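Local atomic coordinates of metallo-beta-lactamase (Pseudomonas stutzeri, PDB entry 4ZEJ), a protein that probably hydrolyses the amide bond of beta-lactam antibiotics with the help of zinc ions, as a monomeric class B metallo-beta-lactamase of the periplasm. Residues 3-8 against 51-56; 30-35 against 79-84; 130-135 against 187-192; 156-161 against 180-185. All coordinates share one frame; numbering follows the deposited sequence.

Interaction 1: 3-8 against 51-56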
loop_
_atom_site.group_PDB
_atom_site.type_symbol
_atom_site.label_atom_id
_atom_site.label_comp_id
_atom_site.label_asym_id
_atom_site.label_seq_id
_atom_site.Cartn_x
_atom_site.Cartn_y
_atom_site.Cartn_z
ATOM N N VAL A 3 0.773 21.380 4.247
ATOM C CA VAL A 3 1.302 20.035 4.452
ATOM C C VAL A 3 2.724 19.954 3.911
ATOM O O VAL A 3 3.084 20.723 3.005
ATOM C CB VAL A 3 0.445 18.925 3.792
ATOM C CG1 VAL A 3 -0.978 18.976 4.338
ATOM C CG2 VAL A 3 0.461 19.022 2.267
ATOM N N PRO A 4 3.525 19.010 4.444
ATOM C CA PRO A 4 4.860 18.809 3.872
ATOM C C PRO A 4 4.800 18.290 2.440
ATOM O O PRO A 4 3.774 17.745 2.020
ATOM C CB PRO A 4 5.491 17.748 4.787
ATOM C CG PRO A 4 4.701 17.815 6.061
ATOM C CD PRO A 4 3.308 18.171 5.639
ATOM N N GLU A 5 5.905 18.450 1.715
ATOM C CA GLU A 5 6.058 17.871 0.385
ATOM C C GLU A 5 6.306 16.364 0.511
ATOM O O GLU A 5 6.656 15.873 1.580
ATOM C CB GLU A 5 7.245 18.504 -0.359
ATOM C CG GLU A 5 7.211 20.027 -0.528
ATOM C CD GLU A 5 6.150 20.538 -1.489
ATOM O OE1 GLU A 5 5.849 21.752 -1.438
ATOM O OE2 GLU A 5 5.612 19.757 -2.309
ATOM N N LEU A 6 6.139 15.640 -0.590
ATOM C CA LEU A 6 6.534 14.233 -0.662
ATOM C C LEU A 6 8.024 14.105 -0.404
ATOM O O LEU A 6 8.800 14.971 -0.818
ATOM C CB LEU A 6 6.257 13.676 -2.075
ATOM C CG LEU A 6 6.609 12.192 -2.315
ATOM C CD1 LEU A 6 5.402 11.296 -2.467
ATOM C CD2 LEU A 6 7.486 12.056 -3.539
ATOM N N ARG A 7 8.430 13.020 0.238
ATOM C CA ARG A 7 9.845 12.643 0.245
ATOM C C ARG A 7 10.027 11.183 -0.131
ATOM O O ARG A 7 9.089 10.386 -0.058
ATOM C CB ARG A 7 10.510 12.986 1.575
ATOM C CG ARG A 7 9.917 12.253 2.741
ATOM C CD ARG A 7 10.656 12.639 4.008
ATOM N NE ARG A 7 10.309 11.759 5.100
ATOM C CZ ARG A 7 9.244 11.883 5.895
ATOM N NH1 ARG A 7 8.346 12.851 5.719
ATOM N NH2 ARG A 7 9.082 11.006 6.879
ATOM N N ILE A 8 11.225 10.871 -0.616
ATOM C CA ILE A 8 11.561 9.536 -1.099
ATOM C C ILE A 8 12.858 9.129 -0.440
ATOM O O ILE A 8 13.843 9.859 -0.522
ATOM C CB ILE A 8 11.692 9.495 -2.638
ATOM C CG1 ILE A 8 10.406 9.997 -3.309
ATOM C CG2 ILE A 8 11.948 8.067 -3.108
ATOM C CD1 ILE A 8 10.586 10.405 -4.756
ATOM N N SER A 51 -1.927 12.914 -2.894
ATOM C CA SER A 51 -2.378 14.064 -3.684
ATOM C C SER A 51 -1.813 14.024 -5.097
ATOM O O SER A 51 -0.827 13.335 -5.373
ATOM C CB SER A 51 -1.924 15.374 -3.044
ATOM O OG SER A 51 -0.518 15.540 -3.174
ATOM N N ASP A 52 -2.438 14.784 -5.984
ATOM C CA ASP A 52 -1.916 14.963 -7.350
ATOM C C ASP A 52 -0.538 15.577 -7.416
ATOM O O ASP A 52 0.308 15.120 -8.191
ATOM C CB ASP A 52 -2.867 15.826 -8.169
ATOM C CG ASP A 52 -3.997 15.042 -8.728
ATOM O OD1 ASP A 52 -4.637 15.536 -9.671
ATOM O OD2 ASP A 52 -4.230 13.920 -8.237
ATOM N N ARG A 53 -0.335 16.623 -6.623
ATOM C CA ARG A 53 0.951 17.301 -6.518
ATOM C C ARG A 53 2.052 16.294 -6.213
ATOM O O ARG A 53 3.085 16.260 -6.878
ATOM C CB ARG A 53 0.891 18.358 -5.403
ATOM C CG ARG A 53 2.134 19.237 -5.241
ATOM C CD ARG A 53 2.091 19.956 -3.891
ATOM N NE ARG A 53 3.230 20.852 -3.652
ATOM C CZ ARG A 53 3.285 22.158 -3.943
ATOM N NH1 ARG A 53 2.267 22.798 -4.526
ATOM N NH2 ARG A 53 4.390 22.847 -3.653
ATOM N N ASP A 54 1.818 15.462 -5.204
ATOM C CA ASP A 54 2.834 14.503 -4.776
ATOM C C ASP A 54 3.000 13.332 -5.750
ATOM O O ASP A 54 4.108 12.822 -5.911
ATOM C CB ASP A 54 2.542 14.011 -3.360
ATOM C CG ASP A 54 2.767 15.084 -2.311
ATOM O OD1 ASP A 54 2.264 14.915 -1.194
ATOM O OD2 ASP A 54 3.451 16.094 -2.585
ATOM N N THR A 55 1.919 12.920 -6.401
ATOM C CA THR A 55 1.987 11.900 -7.444
ATOM C C THR A 55 2.853 12.411 -8.598
ATOM O O THR A 55 3.730 11.702 -9.067
ATOM C CB THR A 55 0.576 11.486 -7.923
ATOM O OG1 THR A 55 -0.134 10.911 -6.821
ATOM C CG2 THR A 55 0.637 10.470 -9.052
ATOM N N GLU A 56 2.643 13.658 -9.006
ATOM C CA GLU A 56 3.496 14.267 -10.036
ATOM C C GLU A 56 4.978 14.315 -9.635
ATOM O O GLU A 56 5.853 13.971 -10.436
ATOM C CB GLU A 56 2.986 15.660 -10.412
ATOM C CG GLU A 56 3.795 16.293 -11.537
ATOM C CD GLU A 56 3.122 17.469 -12.237
ATOM O OE1 GLU A 56 1.891 17.655 -12.150
ATOM O OE2 GLU A 56 3.848 18.204 -12.930
HETATM O O HOH W 1 2.878 15.214 1.307
HETATM O O HOH W 2 2.677 18.203 -0.677
HETATM O O HOH W 3 5.677 17.194 -3.627
#
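Glu5 and Arg53 form the charged part of this contact, a side-on salt bridge in which NE and NH2 of the arginine each take one carboxylate oxygen. Arg53 NE meets Glu5 OE2 at 2.9 Å along an almost straight bond (176°) in the guanidinium plane. NH2 reaches Glu5 OE1 less directly, with that oxygen tilted from the plane, and both oxygens use their syn lone pairs. The arginine chain runs extended from the helix, whereas Glu5 bends at chi2 (-70°) to bring its carboxylate round to the guanidinium edge.

The second polar element is the Asp54 carboxylate. Its OD2 receives a weak bond from the backbone N of Leu6, 3.4 Å away. Two waters donate to both Pro4 O and an Asp54 oxygen, and a third to Asp54 OD2 and Glu5 OE2.

Leu6 supplies the apolar part. Its CB lies 3.9 Å from Asp54 CB, and Leu6 CD1 brushes the same carbon; Leu6 also packs on Pro49 and Leu58.

Glu5 OE2 and Asp54 OD2, probably both charged, are 4.3 Å apart. Arg53 and the donating water probably offset their repulsion, so the hold of the N-terminal segment on helix 52-64 appears to rest largely on charge and water.

Interaction 2: 30-35 against 79-84. With ZN (zinc ion), chain C.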
loop_
_atom_site.group_PDB
_atom_site.type_symbol
_atom_site.label_atom_id
_atom_site.label_comp_id
_atom_site.label_asym_id
_atom_site.label_seq_id
_atom_site.Cartn_x
_atom_site.Cartn_y
_atom_site.Cartn_z
ATOM N N VAL A 30 -1.649 13.483 8.722
ATOM C CA VAL A 30 -1.388 12.043 8.710
ATOM C C VAL A 30 -0.350 11.723 7.639
ATOM O O VAL A 30 -0.499 12.133 6.478
ATOM C CB VAL A 30 -2.689 11.230 8.490
ATOM C CG1 VAL A 30 -2.407 9.721 8.405
ATOM C CG2 VAL A 30 -3.666 11.511 9.620
ATOM N N SER A 31 0.698 11.008 8.045
ATOM C CA SER A 31 1.710 10.505 7.115
ATOM C C SER A 31 1.249 9.167 6.526
ATOM O O SER A 31 0.566 8.388 7.186
ATOM C CB SER A 31 3.062 10.338 7.808
ATOM O OG SER A 31 2.976 9.386 8.834
ATOM N N SER A 32 1.627 8.915 5.286
ATOM C CA SER A 32 1.197 7.738 4.548
ATOM C C SER A 32 2.355 7.202 3.714
ATOM O O SER A 32 3.090 8.001 3.114
ATOM C CB SER A 32 0.044 8.132 3.623
ATOM O OG SER A 32 -0.469 7.008 2.985
ATOM N N ASN A 33 2.508 5.874 3.676
ATOM C CA ASN A 33 3.634 5.193 3.026
ATOM C C ASN A 33 3.248 4.446 1.767
ATOM O O ASN A 33 2.200 3.792 1.719
ATOM C CB ASN A 33 4.234 4.151 3.964
ATOM C CG ASN A 33 4.660 4.731 5.296
ATOM O OD1 ASN A 33 4.970 5.921 5.402
ATOM N ND2 ASN A 33 4.682 3.893 6.326
ATOM N N GLY A 34 4.115 4.512 0.766
ATOM C CA GLY A 34 4.066 3.619 -0.376
ATOM C C GLY A 34 5.488 3.325 -0.815
ATOM O O GLY A 34 6.437 3.760 -0.150
ATOM N N LEU A 35 5.640 2.573 -1.900
ATOM C CA LEU A 35 6.971 2.185 -2.385
ATOM C C LEU A 35 7.169 2.517 -3.841
ATOM O O LEU A 35 6.196 2.617 -4.611
ATOM C CB LEU A 35 7.216 0.680 -2.236
ATOM C CG LEU A 35 7.154 -0.001 -0.891
ATOM C CD1 LEU A 35 7.378 -1.502 -1.052
ATOM C CD2 LEU A 35 8.185 0.634 0.033
ATOM N N GLU A 79 -8.443 6.857 -0.155
ATOM C CA GLU A 79 -7.697 7.916 -0.847
ATOM C C GLU A 79 -6.194 7.944 -0.584
ATOM O O GLU A 79 -5.419 8.330 -1.476
ATOM C CB GLU A 79 -8.292 9.292 -0.526
ATOM C CG GLU A 79 -9.650 9.516 -1.169
ATOM C CD GLU A 79 -10.258 10.877 -0.859
ATOM O OE1 GLU A 79 -9.504 11.844 -0.571
ATOM O OE2 GLU A 79 -11.503 10.992 -0.925
ATOM N N ASP A 80 -5.767 7.524 0.609
ATOM C CA ASP A 80 -4.326 7.451 0.891
ATOM C C ASP A 80 -3.593 6.400 0.037
ATOM O O ASP A 80 -2.377 6.438 -0.042
ATOM C CB ASP A 80 -4.015 7.266 2.389
ATOM C CG ASP A 80 -4.530 5.966 2.961
ATOM O OD1 ASP A 80 -5.670 5.600 2.674
ATOM O OD2 ASP A 80 -3.815 5.317 3.733
ATOM N N ARG A 81 -4.326 5.484 -0.602
ATOM C CA ARG A 81 -3.750 4.490 -1.524
ATOM C C ARG A 81 -3.963 4.789 -3.022
ATOM O O ARG A 81 -3.233 4.264 -3.869
ATOM C CB ARG A 81 -4.400 3.128 -1.267
ATOM C CG ARG A 81 -4.488 2.627 0.161
ATOM C CD ARG A 81 -3.131 2.275 0.738
ATOM N NE ARG A 81 -2.638 3.308 1.619
ATOM C CZ ARG A 81 -1.376 3.460 2.017
ATOM N NH1 ARG A 81 -0.384 2.663 1.597
ATOM N NH2 ARG A 81 -1.105 4.449 2.850
ATOM N N THR A 82 -5.012 5.544 -3.332
ATOM C CA THR A 82 -5.559 5.690 -4.680
ATOM C C THR A 82 -5.686 7.136 -5.177
ATOM O O THR A 82 -6.073 7.333 -6.323
ATOM C CB THR A 82 -6.975 5.073 -4.754
ATOM O OG1 THR A 82 -7.831 5.735 -3.812
ATOM C CG2 THR A 82 -6.938 3.584 -4.503
ATOM N N ALA A 83 -5.345 8.136 -4.361
ATOM C CA ALA A 83 -5.533 9.556 -4.740
ATOM C C ALA A 83 -4.965 9.904 -6.123
ATOM O O ALA A 83 -5.554 10.697 -6.858
ATOM C CB ALA A 83 -4.928 10.491 -3.690
ATOM N N GLY A 84 -3.821 9.331 -6.462
ATOM C CA GLY A 84 -3.145 9.619 -7.731
ATOM C C GLY A 84 -3.539 8.795 -8.941
ATOM O O GLY A 84 -2.964 8.985 -10.020
HETATM ZN ZN ZN C . -4.145 4.005 5.250
HETATM O O HOH W 4 0.041 7.710 0.470
#
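Arg81 reaches across to the backbone of Asn33 through a chain that turns twice, about chi2 and chi3. From CB, its CG lies anti to the carbonyl carbon (chi1 -49°), and the two later bends fold the chain back beside Asp80. Arg81 NE makes a weak bond to Asp80 OD2 and lies 4.0 Å from the zinc ion. At the tip the two terminal nitrogens diverge. Arg81 NH1 donates to Asn33 O at 2.8 Å, nearly along the C=O axis, although the oxygen is tilted from the guanidinium plane; Asp47 forms a salt bridge with the same nitrogen. Arg81 NH2 pairs with Asp80 OD2 at 3.0 Å, in the guanidinium plane but from above that of the carboxylate.

Asp80 OD2 is also a zinc ligand, 2.0 Å from the metal, with Cys157 and His199 completing the protein ligands. Arg81 is thus a second-shell group that probably steadies this oxygen. Ser32 OG packs against Asp80 CB at 3.6 Å, and a water joins that hydroxyl to Asp80 O.

The whole contact is buried, with strand 30-39 running between strands 15-24 and 42-46 of the larger sheet. Helix 79-82 lies against it, and Phe154 of strand 152-156 touches Arg81.

Interaction 3: 130-135 against 187-192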
loop_
_atom_site.group_PDB
_atom_site.type_symbol
_atom_site.label_atom_id
_atom_site.label_comp_id
_atom_site.label_asym_id
_atom_site.label_seq_id
_atom_site.Cartn_x
_atom_site.Cartn_y
_atom_site.Cartn_z
ATOM N N GLU A 130 4.225 -9.766 -6.054
ATOM C CA GLU A 130 3.121 -10.672 -5.801
ATOM C C GLU A 130 2.081 -9.957 -4.956
ATOM O O GLU A 130 2.431 -9.302 -3.977
ATOM C CB GLU A 130 3.611 -11.942 -5.116
ATOM C CG GLU A 130 4.637 -12.702 -5.956
ATOM C CD GLU A 130 5.051 -14.045 -5.371
ATOM O OE1 GLU A 130 4.647 -14.384 -4.238
ATOM O OE2 GLU A 130 5.791 -14.773 -6.068
ATOM N N VAL A 131 0.817 -10.099 -5.342
ATOM C CA VAL A 131 -0.327 -9.497 -4.633
ATOM C C VAL A 131 -1.136 -10.639 -4.016
ATOM O O VAL A 131 -1.469 -11.604 -4.704
ATOM C CB VAL A 131 -1.198 -8.668 -5.594
ATOM C CG1 VAL A 131 -2.369 -8.012 -4.864
ATOM C CG2 VAL A 131 -0.347 -7.610 -6.286
ATOM N N PHE A 132 -1.429 -10.531 -2.721
ATOM C CA PHE A 132 -2.108 -11.587 -1.977
ATOM C C PHE A 132 -3.201 -11.002 -1.105
ATOM O O PHE A 132 -2.989 -9.990 -0.439
ATOM C CB PHE A 132 -1.094 -12.332 -1.109
ATOM C CG PHE A 132 -1.700 -13.368 -0.206
ATOM C CD1 PHE A 132 -2.168 -14.573 -0.723
ATOM C CD2 PHE A 132 -1.778 -13.153 1.164
ATOM C CE1 PHE A 132 -2.713 -15.537 0.106
ATOM C CE2 PHE A 132 -2.326 -14.111 2.000
ATOM C CZ PHE A 132 -2.789 -15.309 1.472
ATOM N N TYR A 133 -4.361 -11.651 -1.118
ATOM C CA TYR A 133 -5.479 -11.289 -0.260
ATOM C C TYR A 133 -5.447 -12.187 0.980
ATOM O O TYR A 133 -5.684 -13.384 0.864
ATOM C CB TYR A 133 -6.798 -11.479 -1.014
ATOM C CG TYR A 133 -8.009 -11.114 -0.204
ATOM C CD1 TYR A 133 -8.185 -9.809 0.244
ATOM C CD2 TYR A 133 -8.972 -12.059 0.126
ATOM C CE1 TYR A 133 -9.284 -9.452 0.995
ATOM C CE2 TYR A 133 -10.087 -11.707 0.873
ATOM C CZ TYR A 133 -10.247 -10.404 1.298
ATOM O OH TYR A 133 -11.356 -10.051 2.045
ATOM N N PRO A 134 -5.168 -11.614 2.172
ATOM C CA PRO A 134 -5.100 -12.388 3.413
ATOM C C PRO A 134 -6.448 -12.617 4.078
ATOM O O PRO A 134 -6.545 -13.442 4.994
ATOM C CB PRO A 134 -4.231 -11.496 4.305
ATOM C CG PRO A 134 -4.642 -10.120 3.915
ATOM C CD PRO A 134 -4.876 -10.190 2.425
ATOM N N GLY A 135 -7.475 -11.899 3.627
ATOM C CA GLY A 135 -8.781 -11.879 4.275
ATOM C C GLY A 135 -9.106 -10.464 4.712
ATOM O O GLY A 135 -8.255 -9.572 4.634
ATOM N N SER A 187 1.666 -16.923 8.483
ATOM C CA SER A 187 1.963 -18.279 8.020
ATOM C C SER A 187 2.554 -18.320 6.600
ATOM O O SER A 187 3.422 -19.155 6.308
ATOM C CB SER A 187 0.703 -19.140 8.086
ATOM O OG SER A 187 0.261 -19.269 9.424
ATOM N N ARG A 188 2.067 -17.450 5.718
ATOM C CA ARG A 188 2.511 -17.420 4.320
ATOM C C ARG A 188 3.891 -16.766 4.121
ATOM O O ARG A 188 4.673 -17.220 3.268
ATOM C CB ARG A 188 1.471 -16.714 3.449
ATOM C CG ARG A 188 1.737 -16.779 1.949
ATOM C CD ARG A 188 0.619 -16.101 1.182
ATOM N NE ARG A 188 0.874 -16.039 -0.257
ATOM C CZ ARG A 188 0.613 -17.006 -1.136
ATOM N NH1 ARG A 188 0.083 -18.165 -0.756
ATOM N NH2 ARG A 188 0.883 -16.809 -2.426
ATOM N N TYR A 189 4.185 -15.729 4.907
ATOM C CA TYR A 189 5.377 -14.895 4.707
ATOM C C TYR A 189 6.403 -15.010 5.836
ATOM O O TYR A 189 6.930 -14.009 6.315
ATOM C CB TYR A 189 4.949 -13.440 4.487
ATOM C CG TYR A 189 4.094 -13.297 3.264
ATOM C CD1 TYR A 189 2.750 -12.935 3.362
ATOM C CD2 TYR A 189 4.614 -13.572 1.998
ATOM C CE1 TYR A 189 1.964 -12.825 2.235
ATOM C CE2 TYR A 189 3.826 -13.468 0.866
ATOM C CZ TYR A 189 2.505 -13.081 0.995
ATOM O OH TYR A 189 1.729 -12.985 -0.134
ATOM N N SER A 190 6.698 -16.245 6.233
ATOM C CA SER A 190 7.761 -16.527 7.218
ATOM C C SER A 190 9.152 -16.004 6.803
ATOM O O SER A 190 9.970 -15.691 7.669
ATOM C CB SER A 190 7.848 -18.032 7.503
ATOM O OG SER A 190 8.275 -18.743 6.354
ATOM N N GLU A 191 9.412 -15.917 5.495
ATOM C CA GLU A 191 10.664 -15.344 4.962
ATOM C C GLU A 191 10.810 -13.821 5.108
ATOM O O GLU A 191 11.888 -13.289 4.848
ATOM C CB GLU A 191 10.805 -15.651 3.457
ATOM C CG GLU A 191 11.143 -17.081 3.077
ATOM C CD GLU A 191 11.380 -17.251 1.574
ATOM O OE1 GLU A 191 11.169 -16.285 0.810
ATOM O OE2 GLU A 191 11.769 -18.351 1.138
ATOM N N ALA A 192 9.735 -13.104 5.453
ATOM C CA ALA A 192 9.772 -11.641 5.434
ATOM C C ALA A 192 10.802 -11.110 6.415
ATOM O O ALA A 192 10.770 -11.467 7.591
ATOM C CB ALA A 192 8.396 -11.058 5.750
HETATM O O HOH W 5 2.418 -14.021 -2.332
#
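The Phe132 ring carries the guanidinium of Arg188 flat on one face, the two planes only 2° apart and their centres separated by 4.3 Å. This cation-pi stack is offset: Arg188 CD sits over the middle of the ring, 3.4 Å from its centroid in a CH-pi contact, while NE lies over the rim near Phe132 CD1. Tyr189 supplies the second aromatic element. Its edge is turned toward the face of Phe132 in an offset edge-to-face pair, planes at 81° and centroids 5.8 Å apart. The hydroxyl comes particularly close to the phenylalanine, with Tyr189 OH 3.1 Å from Phe132 CB. One face of the tyrosine ring is in turn covered by Arg188 CG, so the arginine chain lies against both aromatics.

Arg188 leaves the helix with CG anti to the backbone N (chi1 -172°) and stays extended to NE, which brings CD and the guanidinium over Phe132 while CG stays over Tyr189. A water at the edge of the guanidinium collects the polar ends: it accepts from Arg188 NH2, donates to Glu130 OE1 and lies 2.5 Å from Tyr189 OH. The charges of Glu130 and Arg188 are therefore linked through water, without direct contact.

Strand 129-132 and the end of helix 175-188 meet here, away from the zinc site. Trp146 and Val144 of the adjacent strand 144-147 also pack on Tyr189, while backbone bonds tie Phe132 to Val144 and Glu130 to Trp146.

Interaction 4: 156-161 against 180-185. With ZN (zinc ion), chain C.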
loop_
_atom_site.group_PDB
_atom_site.type_symbol
_atom_site.label_atom_id
_atom_site.label_comp_id
_atom_site.label_asym_id
_atom_site.label_seq_id
_atom_site.Cartn_x
_atom_site.Cartn_y
_atom_site.Cartn_z
ATOM N N GLY A 156 0.586 -2.417 3.723
ATOM C CA GLY A 156 -0.407 -1.370 3.609
ATOM C C GLY A 156 -1.114 -1.173 4.938
ATOM O O GLY A 156 -0.559 -1.466 6.009
ATOM N N CYS A 157 -2.353 -0.705 4.884
ATOM C CA CYS A 157 -3.064 -0.326 6.095
ATOM C C CYS A 157 -3.638 -1.544 6.839
ATOM O O CYS A 157 -4.142 -1.425 7.956
ATOM C CB CYS A 157 -4.096 0.735 5.743
ATOM S SG CYS A 157 -3.268 2.049 4.797
ATOM N N PHE A 158 -3.525 -2.720 6.221
ATOM C CA PHE A 158 -3.736 -4.005 6.902
ATOM C C PHE A 158 -2.753 -4.257 8.065
ATOM O O PHE A 158 -3.057 -5.031 8.980
ATOM C CB PHE A 158 -3.640 -5.129 5.851
ATOM C CG PHE A 158 -3.802 -6.515 6.400
ATOM C CD1 PHE A 158 -2.694 -7.332 6.607
ATOM C CD2 PHE A 158 -5.056 -7.016 6.693
ATOM C CE1 PHE A 158 -2.847 -8.613 7.095
ATOM C CE2 PHE A 158 -5.216 -8.305 7.197
ATOM C CZ PHE A 158 -4.110 -9.098 7.391
ATOM N N VAL A 159 -1.571 -3.638 8.003
ATOM C CA VAL A 159 -0.546 -3.759 9.023
ATOM C C VAL A 159 -0.317 -2.434 9.729
ATOM O O VAL A 159 -0.088 -1.407 9.074
ATOM C CB VAL A 159 0.780 -4.267 8.400
ATOM C CG1 VAL A 159 1.880 -4.366 9.450
ATOM C CG2 VAL A 159 0.556 -5.626 7.747
ATOM N N ARG A 160 -0.350 -2.471 11.061
ATOM C CA ARG A 160 -0.100 -1.311 11.907
ATOM C C ARG A 160 1.355 -1.262 12.366
ATOM O O ARG A 160 2.014 -2.306 12.528
ATOM C CB ARG A 160 -1.023 -1.333 13.134
ATOM C CG ARG A 160 -2.499 -1.460 12.796
ATOM C CD ARG A 160 -3.048 -0.208 12.150
ATOM N NE ARG A 160 -3.040 0.893 13.121
ATOM C CZ ARG A 160 -3.231 2.172 12.830
ATOM N NH1 ARG A 160 -3.455 2.584 11.563
ATOM N NH2 ARG A 160 -3.204 3.042 13.818
ATOM N N SER A 161 1.839 -0.042 12.595
ATOM C CA SER A 161 3.176 0.167 13.157
ATOM C C SER A 161 3.235 -0.304 14.620
ATOM O O SER A 161 2.205 -0.400 15.277
ATOM C CB SER A 161 3.566 1.645 13.105
ATOM O OG SER A 161 2.639 2.430 13.837
ATOM N N ARG A 180 -7.391 -13.421 12.256
ATOM C CA ARG A 180 -7.217 -14.618 11.416
ATOM C C ARG A 180 -6.501 -14.298 10.114
ATOM O O ARG A 180 -5.617 -15.035 9.699
ATOM C CB ARG A 180 -8.556 -15.277 11.085
ATOM C CG ARG A 180 -9.152 -16.061 12.230
ATOM C CD ARG A 180 -10.363 -16.854 11.768
ATOM N NE ARG A 180 -11.475 -15.965 11.417
ATOM C CZ ARG A 180 -12.292 -15.363 12.291
ATOM N NH1 ARG A 180 -12.144 -15.526 13.611
ATOM N NH2 ARG A 180 -13.278 -14.591 11.841
ATOM N N SER A 181 -6.903 -13.199 9.470
ATOM C CA SER A 181 -6.223 -12.717 8.269
ATOM C C SER A 181 -4.752 -12.437 8.529
ATOM O O SER A 181 -3.902 -12.766 7.702
ATOM C CB SER A 181 -6.900 -11.450 7.726
ATOM O OG SER A 181 -8.270 -11.711 7.480
ATOM N N ALA A 182 -4.459 -11.821 9.676
ATOM C CA ALA A 182 -3.083 -11.541 10.047
ATOM C C ALA A 182 -2.287 -12.837 10.225
ATOM O O ALA A 182 -1.151 -12.936 9.774
ATOM C CB ALA A 182 -3.031 -10.698 11.319
ATOM N N GLN A 183 -2.893 -13.828 10.869
ATOM C CA GLN A 183 -2.269 -15.158 10.966
ATOM C C GLN A 183 -2.032 -15.798 9.590
ATOM O O GLN A 183 -1.005 -16.444 9.374
ATOM C CB GLN A 183 -3.106 -16.091 11.849
ATOM C CG GLN A 183 -2.452 -17.441 12.126
ATOM C CD GLN A 183 -1.072 -17.292 12.743
ATOM O OE1 GLN A 183 -0.916 -16.637 13.766
ATOM N NE2 GLN A 183 -0.058 -17.874 12.108
ATOM N N ASN A 184 -2.973 -15.623 8.665
ATOM C CA ASN A 184 -2.769 -16.103 7.289
ATOM C C ASN A 184 -1.506 -15.517 6.674
ATOM O O ASN A 184 -0.709 -16.250 6.066
ATOM C CB ASN A 184 -3.965 -15.777 6.383
ATOM C CG ASN A 184 -5.242 -16.498 6.789
ATOM O OD1 ASN A 184 -5.213 -17.568 7.402
ATOM N ND2 ASN A 184 -6.391 -15.918 6.416
ATOM N N ALA A 185 -1.321 -14.202 6.845
ATOM C CA ALA A 185 -0.148 -13.510 6.337
ATOM C C ALA A 185 1.118 -13.954 7.058
ATOM O O ALA A 185 2.145 -14.148 6.409
ATOM C CB ALA A 185 -0.311 -11.997 6.441
HETATM ZN ZN ZN C . -4.145 4.005 5.250
#
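Phe158 drives its ring edge into the helix segment 180-185, and this single side chain makes the entire direct contact. Its tip is the tight part. Phe158 CZ lies 3.6 Å from both the carbonyl carbon of Ser181 and the backbone N of Ala182, so the ring's edge faces the peptide link. Beside it, Phe158 CE2 comes within 3.6 Å of Ser181 CB. The torsion that places CG anti to the backbone N (chi1 179°) carries the ring out from the turn toward the helix.

Toward the two alanine methyls the fit is looser: Phe158 CE1 is 4.3 Å from Ala185 CB, and Phe158 CZ is 4.4 Å from Ala182 CB. With only methyl groups here, the ring comes close to the helix backbone. No hydrogen bond joins the two segments, but Ser181 OG is held by Gly136 and Gln177, and Phe158 O accepts from Trp178 of the same helix. Pro134 and Asn142 also touch the ring, and the contact is buried, whereas Arg180 and Asn184 are exposed on the helix.

Gly156 to Val159 forms a type I beta turn, with Gly156 at positive phi. Cys157, within that turn, binds zinc through SG at 2.2 Å, alongside Asp80 and His199. This is the Asp-Cys-His zinc site of subclass B1 metallo-beta-lactamases, with the neighbouring Phe158 packing its loop onto helix 175-188.

How the interactions relate
Interactions 2 and 4 are buried and share a zinc ion, bound by Asp80 in one and Cys157 in the other; Arg81 NE also lies 3.5 Å from Cys157 SG. Their chemistry differs sharply, polar and ionic around the metal in interaction 2, apolar where interaction 4 meets helix 175-188. Interactions 1 and 3 are only partly buried and lie on opposite sides of the chain's centre, about 29 Å between centres. Each uses an arginine near the surface, in a salt bridge or on an aromatic face, with waters bridging. Interactions 1 and 2 reach the larger sheet and touch through Thr55 and Gly84, while 3 and 4 share helix 175-188.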